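Local coordinates for putative membrane protein (Yersinia pestis CO92, PDB 5TF3) that is of unknown function, a putative membrane protein of the DUF1198 family whose crystallised portion folds into seven alpha-helices, at residues F59-F64 with F99-L104; L75-L80 with L120-E125. All blocks are in the same frame, centred on the assembly; numbering follows the deposited sequence.

How the contacts relate
Contacts 1 and 2 lie about 18 Å apart, centre to centre, in a single all-helical chain of seven helices. Contact 1 is the deeper of the two: it joins helix 48-65 to the residues that leave helix 91-100. Contact 2, nearer the outside, joins helix 70-82 to the end of helix 108-122. Their segments alternate along the chain, in the order 59-64, 75-80, 99-104, 120-125, so the two closures interlock. The consecutive helices 48-65 and 70-82 also pack directly on each other, with the His62 and Trp76 rings stacked and Phe59 CD2 3.7 Å from Trp76 CB. This helix pair links the buried contact 1 with the more peripheral contact 2.

Contact 1 (F59-F64 with F99-L104); sequences FIYHTF and FYFAEL
The rings of Tyr61 and Phe101 lie nearly parallel, with planes 26° apart, but they are slid so far past each other that their centroids stand 5.8 Å apart and little overlap remains. The closest atoms are Tyr61 CD1 and Phe101 CE1, 3.9 Å apart, each oblique to the other ring. Phe101 CZ also reaches the base of the tyrosine, 4.1 Å from Tyr61 CB. On the other side of the tyrosine, CD2 of Tyr61 sits over the centre of one face of the His62 imidazole, while His62 CD2 lies in plane at the edge of the Tyr61 ring.

Tyr61 has CG anti to its own N (chi1 175°), which carries the ring out from helix 48-65 to meet Phe101, the two side chains crossing at about a right angle. The contact is a piece of helix-bundle core: one wall is the last turns of helix 48-65, which widen to a pi-type turn at 61-64, the other the point where helix 91-100 ends, since Phe101 is the first residue beyond it to lose helical backbone angles. A bulky phenylalanine suits this place because a wholly apolar ring can be buried there, packing also on Met31 and Leu106. Tyrosine suits the facing position because its ring is apolar while its OH reaches a polar partner, the carboxylate of Glu30.

On helix 48-65 itself, Phe59 O accepts both Thr63 N and Thr63 OG1, the hydroxyl at 2.8 Å from above the carbonyl plane. This second bond satisfies a buried threonine hydroxyl and brings OG1 over one face of the Phe59 ring.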
# COMPACT_ATOMS: atom_id res chain seq x y z
N PHE A 59 0.53 1.02 2.33
CA PHE A 59 -0.41 1.41 3.38
C PHE A 59 -1.15 0.19 3.95
O PHE A 59 -1.17 -0.02 5.16
CB PHE A 59 -1.41 2.43 2.82
CG PHE A 59 -2.53 2.79 3.76
CD1 PHE A 59 -3.72 2.06 3.76
CD2 PHE A 59 -2.41 3.88 4.61
CE1 PHE A 59 -4.75 2.38 4.63
CE2 PHE A 59 -3.44 4.23 5.47
CZ PHE A 59 -4.62 3.47 5.48
N ILE A 60 -1.75 -0.62 3.08
CA ILE A 60 -2.51 -1.78 3.55
C ILE A 60 -1.62 -2.73 4.34
O ILE A 60 -2.00 -3.22 5.41
CB ILE A 60 -3.17 -2.51 2.37
CG1 ILE A 60 -4.34 -1.68 1.82
CG2 ILE A 60 -3.60 -3.94 2.80
CD1 ILE A 60 -4.93 -2.20 0.51
N TYR A 61 -0.40 -2.97 3.86
CA TYR A 61 0.51 -3.88 4.56
C TYR A 61 0.81 -3.38 5.96
O TYR A 61 0.70 -4.12 6.94
CB TYR A 61 1.81 -4.08 3.77
CG TYR A 61 2.82 -4.92 4.53
CD1 TYR A 61 2.70 -6.31 4.61
CD2 TYR A 61 3.88 -4.32 5.21
CE1 TYR A 61 3.61 -7.08 5.33
CE2 TYR A 61 4.81 -5.09 5.93
CZ TYR A 61 4.66 -6.46 5.98
OH TYR A 61 5.57 -7.21 6.70
N HIS A 62 1.21 -2.11 6.08
CA HIS A 62 1.62 -1.62 7.40
C HIS A 62 0.44 -1.35 8.32
O HIS A 62 0.63 -1.30 9.54
CB HIS A 62 2.50 -0.38 7.24
CG HIS A 62 3.86 -0.72 6.70
ND1 HIS A 62 4.81 -1.36 7.45
CD2 HIS A 62 4.37 -0.60 5.45
CE1 HIS A 62 5.88 -1.58 6.71
NE2 HIS A 62 5.64 -1.14 5.49
N THR A 63 -0.79 -1.24 7.80
CA THR A 63 -1.93 -1.03 8.69
C THR A 63 -2.71 -2.33 8.87
O THR A 63 -2.51 -3.02 9.87
CB THR A 63 -2.82 0.10 8.18
OG1 THR A 63 -3.34 -0.21 6.88
CG2 THR A 63 -2.03 1.45 8.13
N PHE A 64 -3.61 -2.67 7.94
CA PHE A 64 -4.45 -3.86 8.12
C PHE A 64 -3.62 -5.11 8.43
O PHE A 64 -3.97 -5.90 9.32
CB PHE A 64 -5.31 -4.12 6.88
CG PHE A 64 -6.16 -5.37 7.00
CD1 PHE A 64 -7.30 -5.38 7.78
CD2 PHE A 64 -5.80 -6.53 6.32
CE1 PHE A 64 -8.09 -6.52 7.89
CE2 PHE A 64 -6.58 -7.69 6.41
CZ PHE A 64 -7.72 -7.69 7.20
N PHE A 99 -4.54 -10.48 -3.73
CA PHE A 99 -3.67 -11.33 -4.53
C PHE A 99 -2.24 -11.34 -3.98
O PHE A 99 -1.68 -12.41 -3.70
CB PHE A 99 -3.62 -10.89 -5.98
CG PHE A 99 -2.48 -11.54 -6.71
CD1 PHE A 99 -2.50 -12.90 -6.98
CD2 PHE A 99 -1.35 -10.82 -7.04
CE1 PHE A 99 -1.45 -13.52 -7.65
CE2 PHE A 99 -0.29 -11.43 -7.71
CZ PHE A 99 -0.35 -12.78 -8.00
N TYR A 100 -1.63 -10.16 -3.86
CA TYR A 100 -0.19 -10.11 -3.61
C TYR A 100 0.16 -10.76 -2.28
O TYR A 100 1.25 -11.34 -2.14
CB TYR A 100 0.32 -8.67 -3.65
CG TYR A 100 0.43 -8.10 -5.06
CD1 TYR A 100 1.22 -8.71 -6.02
CD2 TYR A 100 -0.26 -6.95 -5.41
CE1 TYR A 100 1.32 -8.19 -7.31
CE2 TYR A 100 -0.16 -6.42 -6.69
CZ TYR A 100 0.62 -7.04 -7.64
OH TYR A 100 0.71 -6.50 -8.90
N PHE A 101 -0.76 -10.73 -1.31
CA PHE A 101 -0.55 -11.36 -0.01
C PHE A 101 -1.38 -12.64 0.15
O PHE A 101 -1.73 -13.03 1.27
CB PHE A 101 -0.85 -10.35 1.10
CG PHE A 101 -0.05 -9.08 0.99
CD1 PHE A 101 1.32 -9.09 1.20
CD2 PHE A 101 -0.66 -7.89 0.63
CE1 PHE A 101 2.07 -7.93 1.08
CE2 PHE A 101 0.07 -6.72 0.51
CZ PHE A 101 1.44 -6.74 0.73
N ALA A 102 -1.65 -13.33 -0.96
CA ALA A 102 -2.53 -14.51 -0.92
C ALA A 102 -2.01 -15.57 0.04
O ALA A 102 -2.81 -16.22 0.74
CB ALA A 102 -2.67 -15.08 -2.33
N GLU A 103 -0.70 -15.76 0.11
CA GLU A 103 -0.13 -16.78 0.99
C GLU A 103 -0.38 -16.51 2.47
O GLU A 103 -0.25 -17.42 3.29
CB GLU A 103 1.37 -16.91 0.73
CG GLU A 103 1.72 -17.41 -0.66
CD GLU A 103 3.21 -17.65 -0.84
OE1 GLU A 103 4.00 -17.11 -0.02
OE2 GLU A 103 3.60 -18.38 -1.79
N LEU A 104 -0.71 -15.26 2.83
CA LEU A 104 -1.05 -14.91 4.20
C LEU A 104 -2.46 -15.31 4.58
O LEU A 104 -2.80 -15.25 5.76
CB LEU A 104 -0.89 -13.40 4.42
CG LEU A 104 0.50 -12.86 4.11
CD1 LEU A 104 0.61 -11.39 4.52
CD2 LEU A 104 1.50 -13.70 4.86

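Contact 2 (L75-L80 with L120-E125); sequences LWRNTL and LHFNPE
Arg77 reaches from helix 70-82 across to the end of helix 108-122 and grips one oxygen, Asn123 OD1, side-on with two nitrogens. Arg77 NE and Arg77 NH2 each lie 3.0 Å from Asn123 OD1. In this all-helical fold, the arginine-to-amide-oxygen pairing joins helix 70-82 to the residue just past helix 108-122: Asn123 is the first to depart from helical backbone angles. The oxygen lies close to the guanidinium plane, at its edge, and both bonds are moderately bent, with N-H...O angles of 149° for NE and 146° for NH2. With respect to the amide, NH2 approaches in the carbonyl plane, whereas NE comes from above it.

Phe122 O lies over one face of the same guanidinium, 3.2 Å from Arg77 NH2, too poorly angled for a hydrogen bond but probably favourable electrostatically. Nearer the backbone than the guanidinium, Arg77 CD packs 3.6 Å from Phe122 CB, and Pro124 CD comes within 4.1 Å of Arg77 NH2. Arginine suits this place because its long apolar chain, extended as far as NE, can pass Phe122 while its several N-H groups serve more than one acceptor; the turn at chi4 (-91°) then sets the plane of the guanidinium.

Outside this first shell, Arg77 NH2 also donates to the carbonyl of His131, the last residue of the chain. Asparagine suits the opposite position, since its amide can accept and donate at once: while OD1 takes the arginine, Asn123 ND2 makes weak bonds to Asn119 OD1 and to Pro87 O.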
# COMPACT_ATOMS: atom_id res chain seq x y z
N LEU A 75 -0.73 7.56 11.23
CA LEU A 75 0.64 7.71 10.76
C LEU A 75 0.75 7.46 9.26
O LEU A 75 1.31 8.28 8.52
CB LEU A 75 1.52 6.72 11.54
CG LEU A 75 3.02 6.76 11.42
CD1 LEU A 75 3.62 6.13 12.69
CD2 LEU A 75 3.49 6.04 10.16
N TRP A 76 0.25 6.30 8.79
CA TRP A 76 0.40 5.95 7.38
C TRP A 76 -0.51 6.77 6.48
O TRP A 76 -0.13 7.09 5.34
CB TRP A 76 0.16 4.44 7.19
CG TRP A 76 1.38 3.71 7.68
CD1 TRP A 76 1.57 3.15 8.92
CD2 TRP A 76 2.60 3.54 6.96
NE1 TRP A 76 2.85 2.60 8.99
CE2 TRP A 76 3.49 2.84 7.80
CE3 TRP A 76 3.02 3.91 5.67
CZ2 TRP A 76 4.78 2.50 7.39
CZ3 TRP A 76 4.31 3.56 5.27
CH2 TRP A 76 5.16 2.86 6.13
N ARG A 77 -1.68 7.17 6.97
CA ARG A 77 -2.54 8.05 6.19
C ARG A 77 -1.86 9.39 5.93
O ARG A 77 -1.95 9.95 4.82
CB ARG A 77 -3.88 8.26 6.94
CG ARG A 77 -4.82 9.24 6.25
CD ARG A 77 -6.16 9.43 7.01
NE ARG A 77 -7.05 10.32 6.26
CZ ARG A 77 -7.10 11.64 6.41
NH1 ARG A 77 -6.34 12.24 7.32
NH2 ARG A 77 -7.93 12.35 5.67
N ASN A 78 -1.17 9.94 6.93
CA ASN A 78 -0.47 11.20 6.74
C ASN A 78 0.69 11.04 5.78
O ASN A 78 1.06 12.00 5.09
CB ASN A 78 0.02 11.75 8.08
CG ASN A 78 -1.11 12.27 8.95
OD1 ASN A 78 -2.20 12.58 8.45
ND2 ASN A 78 -0.86 12.39 10.26
N THR A 79 1.29 9.84 5.71
CA THR A 79 2.34 9.58 4.73
C THR A 79 1.79 9.66 3.31
O THR A 79 2.41 10.27 2.43
CB THR A 79 3.01 8.22 5.03
OG1 THR A 79 3.48 8.23 6.39
CG2 THR A 79 4.22 7.97 4.15
N LEU A 80 0.61 9.08 3.06
CA LEU A 80 -0.03 9.26 1.76
C LEU A 80 -0.28 10.73 1.48
O LEU A 80 0.05 11.22 0.39
CB LEU A 80 -1.36 8.51 1.70
CG LEU A 80 -1.35 6.99 1.71
CD1 LEU A 80 -2.80 6.48 1.60
CD2 LEU A 80 -0.50 6.50 0.57
N LEU A 120 -14.66 5.85 6.68
CA LEU A 120 -15.65 6.50 7.53
C LEU A 120 -14.99 7.27 8.67
O LEU A 120 -15.37 8.41 8.96
CB LEU A 120 -16.61 5.45 8.08
CG LEU A 120 -17.64 5.93 9.08
CD1 LEU A 120 -18.58 6.91 8.39
CD2 LEU A 120 -18.40 4.76 9.68
N HIS A 121 -14.00 6.66 9.33
CA HIS A 121 -13.40 7.24 10.53
C HIS A 121 -12.47 8.40 10.20
O HIS A 121 -12.43 9.40 10.92
CB HIS A 121 -12.65 6.15 11.31
CG HIS A 121 -12.11 6.60 12.64
ND1 HIS A 121 -12.85 6.55 13.80
CD2 HIS A 121 -10.89 7.07 13.00
CE1 HIS A 121 -12.13 6.99 14.82
NE2 HIS A 121 -10.93 7.30 14.36
N PHE A 122 -11.70 8.28 9.11
CA PHE A 122 -10.61 9.21 8.86
C PHE A 122 -10.83 10.18 7.71
O PHE A 122 -10.14 11.19 7.65
CB PHE A 122 -9.31 8.45 8.55
CG PHE A 122 -8.68 7.81 9.74
CD1 PHE A 122 -7.78 8.53 10.53
CD2 PHE A 122 -8.96 6.49 10.07
CE1 PHE A 122 -7.19 7.94 11.62
CE2 PHE A 122 -8.38 5.89 11.16
CZ PHE A 122 -7.48 6.61 11.93
N ASN A 123 -11.72 9.89 6.77
CA ASN A 123 -11.77 10.82 5.65
C ASN A 123 -13.05 11.63 5.74
O ASN A 123 -14.14 11.10 5.50
CB ASN A 123 -11.68 10.07 4.32
CG ASN A 123 -10.31 9.42 4.12
OD1 ASN A 123 -9.29 10.07 4.30
ND2 ASN A 123 -10.29 8.16 3.76
N PRO A 124 -12.96 12.92 6.11
CA PRO A 124 -14.17 13.66 6.52
C PRO A 124 -15.16 13.79 5.37
O PRO A 124 -14.78 13.94 4.21
CB PRO A 124 -13.61 15.02 6.96
CG PRO A 124 -12.24 15.12 6.34
CD PRO A 124 -11.73 13.72 6.23
N GLU A 125 -16.44 13.74 5.72
CA GLU A 125 -17.54 13.55 4.77
C GLU A 125 -17.71 14.66 3.74
O GLU A 125 -18.07 14.35 2.59
CB GLU A 125 -18.85 13.32 5.54
CG GLU A 125 -19.00 14.08 6.85
CD GLU A 125 -19.26 13.17 8.03
OE1 GLU A 125 -18.31 12.92 8.82
OE2 GLU A 125 -20.41 12.70 8.18